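Local coordinates for protein ketol-acid reductoisomerase (uncultured archaeon GZfos26G2, PDB 4XDY) that catalyses the magnesium-dependent alkyl migration and NADH-dependent reduction of (S)-2-acetolactate to (R)-2,3-dihydroxy-isovalerate in branched-chain amino acid biosynthesis, at residues A[92-95]-A[96-100]; A[228-231]-A[232-236]. All coordinates share one frame; numbering follows the deposited sequence.

Interaction 1 of 2, residues A[92-95]-A[96-100]; sequences AIYE and NQIKP
Backbone bonds set the frame: Asn-96 N and Gln-97 N donate to Ala-92 O and Ile-93 O as in an ordinary alpha-helix, but the next turn widens. Tyr-94 O takes two donors, Ile-98 N at 3.2 Å from above the carbonyl plane and Lys-99 N at 2.8 Å nearly in line with the C=O bond. The second is the i+5 bond of a pi-type turn near the end of helix 90-98.

Beyond this turn, Lys-99 lies over the Tyr-94 ring. A CH-pi contact follows, with Lys-99 CB lying 3.7 Å above the ring plane toward its rim, while Lys-99 CG reaches Tyr-94 OH at 3.6 Å. With CG anti to the backbone N (chi1 165°), Tyr-94 carries its ring forward over the next turn, where CD1 meets the branch methyl CG2 of Ile-98 at 4.0 Å. The ring also meets Leu-102, Ile-121 and Pro-124, whereas Ile-93 touches the bound dinucleotide.

Among the polar groups, Glu-95 and the extended Lys-99 run alongside each other, with Glu-95 OE1 4.1 Å from Lys-99 NZ, beyond salt-bridge range. Lys-99 is thus held on the tyrosine mainly by its methylenes, and the charge pair with Glu-95 probably adds little.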
loop_
_atom_site.group_PDB
_atom_site.type_symbol
_atom_site.label_atom_id
_atom_site.label_comp_id
_atom_site.label_asym_id
_atom_site.label_seq_id
_atom_site.Cartn_x
_atom_site.Cartn_y
_atom_site.Cartn_z
ATOM N N ALA A 92 -13.458 -20.357 -24.929
ATOM C CA ALA A 92 -14.066 -21.695 -25.126
ATOM C C ALA A 92 -15.444 -21.772 -24.450
ATOM O O ALA A 92 -16.328 -22.346 -25.038
ATOM C CB ALA A 92 -13.172 -22.812 -24.593
ATOM N N ILE A 93 -15.597 -21.228 -23.223
ATOM C CA ILE A 93 -16.813 -21.285 -22.505
ATOM C C ILE A 93 -17.871 -20.414 -23.239
ATOM O O ILE A 93 -19.031 -20.802 -23.403
ATOM C CB ILE A 93 -16.620 -20.860 -21.042
ATOM C CG1 ILE A 93 -15.779 -21.944 -20.333
ATOM C CG2 ILE A 93 -17.955 -20.791 -20.380
ATOM C CD1 ILE A 93 -15.418 -21.602 -18.939
ATOM N N TYR A 94 -17.428 -19.288 -23.776
ATOM C CA TYR A 94 -18.330 -18.435 -24.525
ATOM C C TYR A 94 -18.879 -19.230 -25.733
ATOM O O TYR A 94 -20.089 -19.263 -25.973
ATOM C CB TYR A 94 -17.602 -17.149 -25.005
ATOM C CG TYR A 94 -18.366 -16.440 -26.046
ATOM C CD1 TYR A 94 -19.461 -15.598 -25.681
ATOM C CD2 TYR A 94 -18.074 -16.606 -27.368
ATOM C CE1 TYR A 94 -20.218 -14.990 -26.670
ATOM C CE2 TYR A 94 -18.830 -15.952 -28.358
ATOM C CZ TYR A 94 -19.915 -15.176 -27.977
ATOM O OH TYR A 94 -20.649 -14.557 -29.016
ATOM N N GLU A 95 -17.985 -19.815 -26.508
ATOM C CA GLU A 95 -18.352 -20.483 -27.735
ATOM C C GLU A 95 -19.296 -21.626 -27.439
ATOM O O GLU A 95 -20.344 -21.767 -28.112
ATOM C CB GLU A 95 -17.138 -21.030 -28.501
ATOM C CG GLU A 95 -16.342 -19.964 -29.168
ATOM C CD GLU A 95 -17.118 -19.313 -30.319
ATOM O OE1 GLU A 95 -17.972 -19.981 -30.977
ATOM O OE2 GLU A 95 -16.876 -18.111 -30.561
ATOM N N ASN A 96 -18.959 -22.410 -26.428
ATOM C CA ASN A 96 -19.764 -23.622 -26.120
ATOM C C ASN A 96 -21.025 -23.440 -25.316
ATOM O O ASN A 96 -22.019 -24.154 -25.502
ATOM C CB ASN A 96 -18.919 -24.646 -25.400
ATOM C CG ASN A 96 -17.716 -25.058 -26.222
ATOM O OD1 ASN A 96 -17.752 -25.060 -27.430
ATOM N ND2 ASN A 96 -16.622 -25.329 -25.559
ATOM N N GLN A 97 -20.995 -22.586 -24.333
ATOM C CA GLN A 97 -22.022 -22.533 -23.312
ATOM C C GLN A 97 -22.866 -21.248 -23.327
ATOM O O GLN A 97 -23.970 -21.244 -22.771
ATOM C CB GLN A 97 -21.485 -22.754 -21.929
ATOM C CG GLN A 97 -20.733 -24.062 -21.794
ATOM C CD GLN A 97 -20.160 -24.244 -20.410
ATOM O OE1 GLN A 97 -18.916 -24.465 -20.262
ATOM N NE2 GLN A 97 -20.965 -24.127 -19.415
ATOM N N ILE A 98 -22.345 -20.200 -23.961
ATOM C CA ILE A 98 -22.972 -18.871 -23.838
ATOM C C ILE A 98 -23.537 -18.442 -25.184
ATOM O O ILE A 98 -24.736 -18.088 -25.264
ATOM C CB ILE A 98 -22.011 -17.777 -23.313
ATOM C CG1 ILE A 98 -21.646 -18.037 -21.855
ATOM C CG2 ILE A 98 -22.693 -16.429 -23.489
ATOM C CD1 ILE A 98 -20.611 -17.137 -21.212
ATOM N N LYS A 99 -22.718 -18.485 -26.219
ATOM C CA LYS A 99 -23.056 -17.998 -27.529
ATOM C C LYS A 99 -24.399 -18.583 -28.022
ATOM O O LYS A 99 -25.237 -17.830 -28.495
ATOM C CB LYS A 99 -21.968 -18.266 -28.543
ATOM C CG LYS A 99 -22.276 -17.688 -29.929
ATOM C CD LYS A 99 -21.257 -18.114 -30.961
ATOM C CE LYS A 99 -21.887 -18.156 -32.311
ATOM N NZ LYS A 99 -20.824 -18.098 -33.329
ATOM N N PRO A 100 -24.642 -19.901 -27.859
ATOM C CA PRO A 100 -25.978 -20.387 -28.373
ATOM C C PRO A 100 -27.187 -19.899 -27.662
ATOM O O PRO A 100 -28.292 -20.031 -28.196
ATOM C CB PRO A 100 -25.866 -21.908 -28.203
ATOM C CG PRO A 100 -24.359 -22.183 -28.296
ATOM C CD PRO A 100 -23.805 -21.031 -27.419
#

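Interaction 2 of 2, residues A[228-231]-A[232-236]; sequences AYFE and CVHEM. With HIO (N-hydroxy-N-isopropyloxamic acid), chain I.
Val-233 lies over one face of the Tyr-229 ring, its CB 3.7 Å above the plane and displaced toward the rim, in a CH-pi contact. The valine extends its CG1 branch along the ring, 3.7 Å from Tyr-229 CE2. With CG anti to the backbone N (chi1 -178°), the tyrosine leans toward the following turn, and its CE1 also meets the CB of His-234 obliquely. That CB simultaneously sits at the edge of the Phe-230 ring, 4.1 Å from CD1; the phenylalanine and histidine side chains run alongside each other, pointing the same way.

Beyond these carbons, a water in the planes of both rings bridges Tyr-229 OH, at 2.7 Å, and His-234 ND1. The phenol oxygen is hydrogen-bonded to Arg-326 as well, and the imidazole meets Trp-244 of the second subunit.

On another side of helix 225-254, Glu-231 and Glu-235 bring their OE1 atoms to 4.2 Å. A second water donates to both, 2.7 Å from Glu-231 OE1 and 2.6 Å from Glu-235 OE1. A bend at chi2 brings Glu-231 OE1 to this water, whereas Glu-235 reaches straight out and places OE2 2.5 Å from O3 of the bound hydroxamate inhibitor.

The backbone between the glutamates runs through a wider pi-type turn: Tyr-229 O accepts from both Val-233 N and His-234 N, and Glu-235 N bonds to Phe-230 O, five residues back. Both glutamates are predicted ligands of the second magnesium ion, and Glu-235 packs on Ala-136 of the second subunit. A water shared by two acidic groups is consistent with a site prepared for a cation, while the aromatic side chains lie on another side of the same helix.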
loop_
_atom_site.group_PDB
_atom_site.type_symbol
_atom_site.label_atom_id
_atom_site.label_comp_id
_atom_site.label_asym_id
_atom_site.label_seq_id
_atom_site.Cartn_x
_atom_site.Cartn_y
_atom_site.Cartn_z
ATOM N N ALA A 228 13.830 -7.161 7.762
ATOM C CA ALA A 228 13.575 -6.894 6.377
ATOM C C ALA A 228 12.142 -6.973 6.040
ATOM O O ALA A 228 11.608 -6.143 5.321
ATOM C CB ALA A 228 14.403 -7.798 5.493
ATOM N N TYR A 229 11.412 -7.930 6.626
ATOM C CA TYR A 229 9.945 -7.945 6.463
ATOM C C TYR A 229 9.164 -6.764 6.985
ATOM O O TYR A 229 8.317 -6.233 6.291
ATOM C CB TYR A 229 9.331 -9.297 7.025
ATOM C CG TYR A 229 7.840 -9.325 6.798
ATOM C CD1 TYR A 229 6.942 -8.931 7.747
ATOM C CD2 TYR A 229 7.327 -9.909 5.676
ATOM C CE1 TYR A 229 5.575 -8.886 7.500
ATOM C CE2 TYR A 229 5.997 -9.913 5.422
ATOM C CZ TYR A 229 5.129 -9.426 6.303
ATOM O OH TYR A 229 3.800 -9.457 5.991
ATOM N N PHE A 230 9.440 -6.333 8.218
ATOM C CA PHE A 230 8.726 -5.257 8.798
ATOM C C PHE A 230 9.043 -3.963 7.998
ATOM O O PHE A 230 8.179 -3.136 7.763
ATOM C CB PHE A 230 9.149 -5.048 10.208
ATOM C CG PHE A 230 8.576 -6.088 11.211
ATOM C CD1 PHE A 230 7.267 -6.565 11.069
ATOM C CD2 PHE A 230 9.308 -6.513 12.254
ATOM C CE1 PHE A 230 6.699 -7.465 12.004
ATOM C CE2 PHE A 230 8.798 -7.439 13.174
ATOM C CZ PHE A 230 7.504 -7.879 13.031
ATOM N N GLU A 231 10.295 -3.799 7.632
ATOM C CA GLU A 231 10.727 -2.589 6.895
ATOM C C GLU A 231 10.165 -2.554 5.487
ATOM O O GLU A 231 9.769 -1.493 5.042
ATOM C CB GLU A 231 12.238 -2.515 6.817
ATOM C CG GLU A 231 12.789 -1.280 6.151
ATOM C CD GLU A 231 12.600 -0.025 6.945
ATOM O OE1 GLU A 231 12.634 -0.040 8.184
ATOM O OE2 GLU A 231 12.369 1.049 6.345
ATOM N N CYS A 232 10.272 -3.639 4.708
ATOM C CA CYS A 232 10.001 -3.601 3.275
ATOM C C CYS A 232 8.577 -3.998 2.904
ATOM O O CYS A 232 8.139 -3.688 1.827
ATOM C CB CYS A 232 10.979 -4.494 2.518
ATOM S SG CYS A 232 12.716 -4.051 2.608
ATOM N N VAL A 233 7.900 -4.750 3.770
ATOM C CA VAL A 233 6.551 -5.245 3.457
ATOM C C VAL A 233 5.496 -4.759 4.421
ATOM O O VAL A 233 4.560 -4.076 3.977
ATOM C CB VAL A 233 6.536 -6.808 3.405
ATOM C CG1 VAL A 233 5.155 -7.304 2.985
ATOM C CG2 VAL A 233 7.620 -7.322 2.458
ATOM N N HIS A 234 5.601 -5.034 5.727
ATOM C CA HIS A 234 4.550 -4.628 6.632
ATOM C C HIS A 234 4.342 -3.088 6.627
ATOM O O HIS A 234 3.236 -2.623 6.551
ATOM C CB HIS A 234 4.858 -5.094 8.056
ATOM C CG HIS A 234 3.759 -4.889 9.009
ATOM N ND1 HIS A 234 2.739 -5.825 9.169
ATOM C CD2 HIS A 234 3.457 -3.856 9.841
ATOM C CE1 HIS A 234 1.844 -5.337 10.012
ATOM N NE2 HIS A 234 2.295 -4.208 10.513
ATOM N N GLU A 235 5.420 -2.321 6.593
ATOM C CA GLU A 235 5.283 -0.856 6.638
ATOM C C GLU A 235 4.777 -0.273 5.324
ATOM O O GLU A 235 4.183 0.803 5.294
ATOM C CB GLU A 235 6.599 -0.229 7.043
ATOM C CG GLU A 235 6.407 1.232 7.456
ATOM C CD GLU A 235 7.622 1.861 8.069
ATOM O OE1 GLU A 235 8.612 1.195 8.402
ATOM O OE2 GLU A 235 7.563 3.141 8.225
ATOM N N MET A 236 4.898 -1.008 4.232
ATOM C CA MET A 236 4.446 -0.477 2.945
ATOM C C MET A 236 2.978 -0.119 2.944
ATOM O O MET A 236 2.555 0.919 2.372
ATOM C CB MET A 236 4.724 -1.472 1.869
ATOM C CG MET A 236 4.394 -1.063 0.443
ATOM S SD MET A 236 5.472 0.310 -0.150
ATOM C CE MET A 236 6.766 -0.676 -0.795
HETATM C C1 HIO I . 10.941 7.999 8.744
HETATM O O11 HIO I . 12.082 8.361 8.916
HETATM O O12 HIO I . 9.936 8.695 8.713
HETATM C C2 HIO I . 10.772 6.493 8.778
HETATM O O2 HIO I . 11.669 5.826 9.349
HETATM N N3 HIO I . 9.746 5.848 8.309
HETATM O O3 HIO I . 9.643 4.447 8.846
HETATM C C4 HIO I . 8.738 6.372 7.408
HETATM C C41 HIO I . 8.582 5.560 6.109
HETATM C C42 HIO I . 7.465 6.397 8.245
HETATM O O HOH W 1 2.107 -7.960 7.467
HETATM O O HOH W 2 10.985 1.819 9.271
#

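In the fold
Along the chain, interaction 1 closes before interaction 2 opens, and their centres are about 45 Å apart, on opposite sides of the chain's centre. Residues 92-100 belong to the N-terminal Rossmann domain, where helix 90-98 connects the parallel strands 80-83 and 107-110 in a beta-alpha-beta unit. Residues 228-236 lie on the long helix 225-254 of the C-terminal knotted domain. One contact borders the dinucleotide; the other faces inhibitor and metal at the interface with the second subunit. This is consistent with a homodimer in which the Rossmann domain and helix 225-254 of one chain serve different active sites, the helix meeting the Rossmann domain of the partner subunit.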